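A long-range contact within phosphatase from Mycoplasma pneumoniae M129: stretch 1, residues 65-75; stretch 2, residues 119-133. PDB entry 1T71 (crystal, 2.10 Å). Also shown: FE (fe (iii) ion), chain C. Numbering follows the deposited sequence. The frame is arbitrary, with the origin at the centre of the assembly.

Stretch 1 65-75: NYITMGNHTWF
Stretch 2 (119-133) RITNLLGTSVPLPFK

Residues at least 52 positions apart in sequence meet mainly through side chains, with some reaching backbone, in a mostly apolar contact in which two roughly parallel strands and parts of the loops that follow them pack together and bury 477 Å² in all. Strand 66-68 and strand 119-124 point the same way, their axes 21° apart and no closer than 8.0 Å; no clear hydrogen bond joins the stretches. The register is set by three pairs: Thr68 CA lies 6.1 Å from Asn122 CA. Gly70 CA lies 6.6 Å from Leu124 CA. Asn71 CA lies 7.1 Å from Leu130 CA.

Both strands are extended, with phi/psi of -136/154, -131/137 and -118/160 for Tyr66, Ile67 and Thr68, and -123/122, -125/141 and -123/133 for Ile120, Thr121 and Asn122. Alternation follows: the CA-to-CB bonds of Tyr66, Thr68, Ile120 and Asn122 point toward the other stretch, those of Ile67, Thr121 and Leu123 away. Ile120 (chi1 m, chi2 t) serves two neighbours, its CD1 lying 3.8 Å from Tyr66 CB (Tyr66 chi1 m, chi2 -80°) and its CG2 3.8 Å from Thr68 CG2 (Thr68 chi1 p). Asn122, chi1 t, reaches past the end of the shorter strand to the backbone of Met69, whose N lies 3.1 Å from Asn122 ND2; the amide of Asn122 is probably turned over in the model, so the bonding there stays open. Met69 (-128/-149; chi1 m, chi2 m, chi3 94°) starts sideways and leads its side-chain end away.

Gly70, at -168/-136, opens a type I turn to Thr73, with Asn71 at -78/-20 and His72 at -102/22. Thr73 (-51/-40, chi1 m) braces this turn from within, its OG1 donating to Gly70 O at 2.7 Å. A second type I turn, His72 to Phe75, overlaps the first, with Thr73 and Trp74 (-102/19) at its corners, and its Phe75 N to His72 O hydrogen bond is weak at 3.4 Å.

Asn71 (chi1 p, chi2 -55°) combines metal binding with apolar packing. Its OD1 binds the iron(III) ion at 2.2 Å, alongside two atoms from elsewhere in the structure, while its CB approaches Leu130 CD1 at 3.5 Å, Leu124 CD2 at 4.1 Å and Val128 CG1 at 4.2 Å. Leu124 (-106/129; chi1 -90°, chi2 t) and Leu130 (-126/154; chi1 -80°, chi2 -15°) both leave the backbone sideways, yet their ends come nearer. Between them the chain makes a type I turn from Gly125 to Val128, through Thr126 at -72/-18 and Ser127 at -81/0, closed by Val128 N to Gly125 O at 3.3 Å; the CA-to-CB bond of Val128 (-94/126, chi1 t) points toward stretch 1.

An aromatic pair completes the contact. The CA-to-CB bonds of Trp74 (chi1 -46°, chi2 -90°) and Phe132 (-124/177; chi1 p, chi2 -84°) point toward each other's stretches, and Trp74 CZ3 meets Phe132 CZ at 3.6 Å. The six-membered ring of Trp74 and the Phe132 ring have centroids 5.3 Å apart and planes at 85°, an oblique arrangement.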

# COMPACT_ATOMS: atom_id res chain seq x y z
N ASN A 65 -8.65 -6.23 6.97
CA ASN A 65 -8.11 -7.15 7.97
C ASN A 65 -6.71 -6.79 8.43
O ASN A 65 -6.40 -6.89 9.62
CB ASN A 65 -8.08 -8.58 7.43
CG ASN A 65 -9.46 -9.10 7.12
OD1 ASN A 65 -10.32 -9.13 8.00
ND2 ASN A 65 -9.67 -9.52 5.89
N TYR A 66 -5.86 -6.38 7.50
CA TYR A 66 -4.49 -6.01 7.83
C TYR A 66 -4.06 -4.72 7.14
O TYR A 66 -4.58 -4.37 6.08
CB TYR A 66 -3.55 -7.16 7.47
CG TYR A 66 -3.77 -8.39 8.33
CD1 TYR A 66 -3.22 -8.46 9.61
CD2 TYR A 66 -4.55 -9.45 7.89
CE1 TYR A 66 -3.45 -9.56 10.43
CE2 TYR A 66 -4.80 -10.56 8.70
CZ TYR A 66 -4.24 -10.61 9.98
OH TYR A 66 -4.47 -11.68 10.81
N ILE A 67 -3.11 -4.02 7.74
CA ILE A 67 -2.65 -2.75 7.19
C ILE A 67 -1.13 -2.61 7.09
O ILE A 67 -0.40 -2.99 8.01
CB ILE A 67 -3.18 -1.59 8.07
CG1 ILE A 67 -4.69 -1.44 7.88
CG2 ILE A 67 -2.48 -0.30 7.72
CD1 ILE A 67 -5.30 -0.33 8.73
N THR A 68 -0.67 -2.08 5.96
CA THR A 68 0.76 -1.83 5.76
C THR A 68 0.88 -0.31 5.59
O THR A 68 -0.12 0.35 5.29
CB THR A 68 1.31 -2.56 4.49
OG1 THR A 68 0.56 -2.17 3.34
CG2 THR A 68 1.21 -4.06 4.67
N MET A 69 2.08 0.25 5.79
CA MET A 69 2.24 1.70 5.69
C MET A 69 3.36 2.17 4.76
O MET A 69 3.67 1.51 3.77
CB MET A 69 2.43 2.29 7.09
CG MET A 69 1.25 2.07 8.04
SD MET A 69 -0.17 3.16 7.72
CE MET A 69 -1.06 2.24 6.74
N GLY A 70 3.96 3.31 5.08
CA GLY A 70 5.02 3.85 4.24
C GLY A 70 5.82 4.99 4.82
O GLY A 70 6.22 4.96 5.99
N ASN A 71 6.07 6.02 4.02
CA ASN A 71 6.87 7.13 4.51
C ASN A 71 6.12 8.11 5.41
O ASN A 71 6.74 8.83 6.17
CB ASN A 71 7.54 7.87 3.34
CG ASN A 71 6.57 8.24 2.25
OD1 ASN A 71 5.86 7.40 1.71
ND2 ASN A 71 6.54 9.53 1.91
N HIS A 72 4.80 8.13 5.33
CA HIS A 72 4.01 9.03 6.17
C HIS A 72 3.39 8.30 7.35
O HIS A 72 2.41 8.76 7.93
CB HIS A 72 2.93 9.70 5.32
CG HIS A 72 3.46 10.78 4.43
ND1 HIS A 72 3.24 10.80 3.07
CD2 HIS A 72 4.22 11.87 4.71
CE1 HIS A 72 3.83 11.86 2.55
NE2 HIS A 72 4.43 12.52 3.52
N THR A 73 3.97 7.16 7.70
CA THR A 73 3.48 6.35 8.81
C THR A 73 3.29 7.11 10.13
O THR A 73 2.31 6.89 10.85
CB THR A 73 4.46 5.16 9.10
OG1 THR A 73 4.55 4.30 7.96
CG2 THR A 73 3.98 4.36 10.32
N TRP A 74 4.20 8.02 10.44
CA TRP A 74 4.16 8.71 11.72
C TRP A 74 3.63 10.14 11.76
O TRP A 74 3.87 10.86 12.74
CB TRP A 74 5.57 8.67 12.32
CG TRP A 74 6.18 7.29 12.23
CD1 TRP A 74 6.09 6.29 13.16
CD2 TRP A 74 6.88 6.73 11.11
NE1 TRP A 74 6.69 5.14 12.68
CE2 TRP A 74 7.17 5.38 11.43
CE3 TRP A 74 7.28 7.23 9.86
CZ2 TRP A 74 7.86 4.54 10.54
CZ3 TRP A 74 7.96 6.39 8.98
CH2 TRP A 74 8.24 5.06 9.33
N PHE A 75 2.89 10.55 10.75
CA PHE A 75 2.40 11.91 10.74
C PHE A 75 1.29 12.28 11.74
O PHE A 75 1.29 13.40 12.25
CB PHE A 75 1.99 12.32 9.33
CG PHE A 75 1.90 13.80 9.16
CD1 PHE A 75 0.67 14.45 9.22
CD2 PHE A 75 3.05 14.56 8.97
CE1 PHE A 75 0.59 15.83 9.11
CE2 PHE A 75 2.98 15.94 8.85
CZ PHE A 75 1.75 16.58 8.92
N ARG A 119 3.04 -14.43 6.70
CA ARG A 119 3.84 -13.29 7.12
C ARG A 119 3.58 -12.07 6.25
O ARG A 119 3.46 -12.18 5.03
CB ARG A 119 5.32 -13.66 7.07
CG ARG A 119 6.20 -12.81 7.95
CD ARG A 119 7.63 -13.32 7.97
NE ARG A 119 8.39 -12.68 9.03
CZ ARG A 119 8.51 -13.16 10.27
NH1 ARG A 119 7.94 -14.31 10.60
NH2 ARG A 119 9.20 -12.48 11.17
N ILE A 120 3.46 -10.90 6.87
CA ILE A 120 3.26 -9.66 6.13
C ILE A 120 4.38 -8.72 6.53
O ILE A 120 4.56 -8.41 7.71
CB ILE A 120 1.90 -8.98 6.46
CG1 ILE A 120 0.74 -9.88 6.04
CG2 ILE A 120 1.81 -7.64 5.73
CD1 ILE A 120 -0.64 -9.30 6.35
N THR A 121 5.13 -8.26 5.54
CA THR A 121 6.26 -7.37 5.75
C THR A 121 6.14 -6.10 4.92
O THR A 121 5.71 -6.13 3.76
CB THR A 121 7.59 -8.08 5.40
OG1 THR A 121 7.71 -9.26 6.20
CG2 THR A 121 8.78 -7.18 5.66
N ASN A 122 6.52 -4.98 5.52
CA ASN A 122 6.47 -3.66 4.90
C ASN A 122 7.89 -3.08 4.94
O ASN A 122 8.56 -3.14 5.97
CB ASN A 122 5.48 -2.77 5.70
CG ASN A 122 5.33 -1.36 5.12
OD1 ASN A 122 5.38 -1.14 3.90
ND2 ASN A 122 5.10 -0.39 6.01
N LEU A 123 8.35 -2.55 3.82
CA LEU A 123 9.69 -1.98 3.74
C LEU A 123 9.71 -0.67 2.97
O LEU A 123 8.82 -0.41 2.15
CB LEU A 123 10.64 -2.96 3.06
CG LEU A 123 10.93 -4.30 3.76
CD1 LEU A 123 11.24 -5.37 2.71
CD2 LEU A 123 12.09 -4.12 4.72
N LEU A 124 10.71 0.16 3.24
CA LEU A 124 10.88 1.45 2.56
C LEU A 124 12.03 1.37 1.57
O LEU A 124 13.14 0.94 1.90
CB LEU A 124 11.16 2.56 3.58
CG LEU A 124 9.96 3.31 4.17
CD1 LEU A 124 10.38 4.06 5.43
CD2 LEU A 124 9.41 4.28 3.14
N GLY A 125 11.76 1.78 0.34
CA GLY A 125 12.79 1.75 -0.68
C GLY A 125 13.86 2.78 -0.38
O GLY A 125 13.59 3.82 0.21
N THR A 126 15.08 2.50 -0.80
CA THR A 126 16.18 3.42 -0.56
C THR A 126 16.03 4.65 -1.45
O THR A 126 16.62 5.69 -1.19
CB THR A 126 17.52 2.73 -0.84
OG1 THR A 126 18.58 3.50 -0.27
CG2 THR A 126 17.75 2.60 -2.34
N SER A 127 15.21 4.53 -2.50
CA SER A 127 14.96 5.61 -3.44
C SER A 127 13.92 6.63 -2.96
O SER A 127 13.62 7.60 -3.66
CB SER A 127 14.50 5.04 -4.80
OG SER A 127 13.26 4.36 -4.68
N VAL A 128 13.38 6.42 -1.77
CA VAL A 128 12.39 7.35 -1.22
C VAL A 128 13.10 8.36 -0.33
O VAL A 128 13.83 7.99 0.59
CB VAL A 128 11.33 6.63 -0.36
CG1 VAL A 128 10.33 7.64 0.20
CG2 VAL A 128 10.60 5.58 -1.18
N PRO A 129 12.90 9.66 -0.59
CA PRO A 129 13.55 10.69 0.24
C PRO A 129 12.87 10.71 1.60
O PRO A 129 11.65 10.87 1.68
CB PRO A 129 13.28 11.98 -0.54
CG PRO A 129 13.08 11.51 -1.96
CD PRO A 129 12.25 10.26 -1.76
N LEU A 130 13.64 10.54 2.66
CA LEU A 130 13.10 10.52 4.02
C LEU A 130 13.80 11.52 4.95
O LEU A 130 14.96 11.88 4.73
CB LEU A 130 13.23 9.13 4.65
CG LEU A 130 12.26 7.98 4.33
CD1 LEU A 130 11.01 8.53 3.66
CD2 LEU A 130 12.94 6.95 3.47
N PRO A 131 13.09 11.98 6.00
CA PRO A 131 13.59 12.93 6.99
C PRO A 131 14.51 12.20 7.97
O PRO A 131 15.26 12.83 8.72
CB PRO A 131 12.32 13.41 7.70
CG PRO A 131 11.21 13.06 6.74
CD PRO A 131 11.65 11.74 6.19
N PHE A 132 14.43 10.88 7.97
CA PHE A 132 15.24 10.05 8.86
C PHE A 132 16.05 9.03 8.07
O PHE A 132 15.93 8.93 6.85
CB PHE A 132 14.33 9.30 9.84
CG PHE A 132 13.24 8.52 9.17
CD1 PHE A 132 12.05 9.14 8.81
CD2 PHE A 132 13.42 7.18 8.85
CE1 PHE A 132 11.05 8.44 8.14
CE2 PHE A 132 12.43 6.47 8.17
CZ PHE A 132 11.24 7.10 7.82
N LYS A 133 16.87 8.27 8.78
CA LYS A 133 17.72 7.27 8.16
C LYS A 133 17.13 5.85 8.21
O LYS A 133 16.52 5.46 9.20
CB LYS A 133 19.10 7.32 8.82
CG LYS A 133 20.07 6.28 8.32
CD LYS A 133 21.51 6.79 8.34
CE LYS A 133 22.47 5.69 7.91
NZ LYS A 133 21.95 4.94 6.72
FE FE C . 4.43 7.17 0.05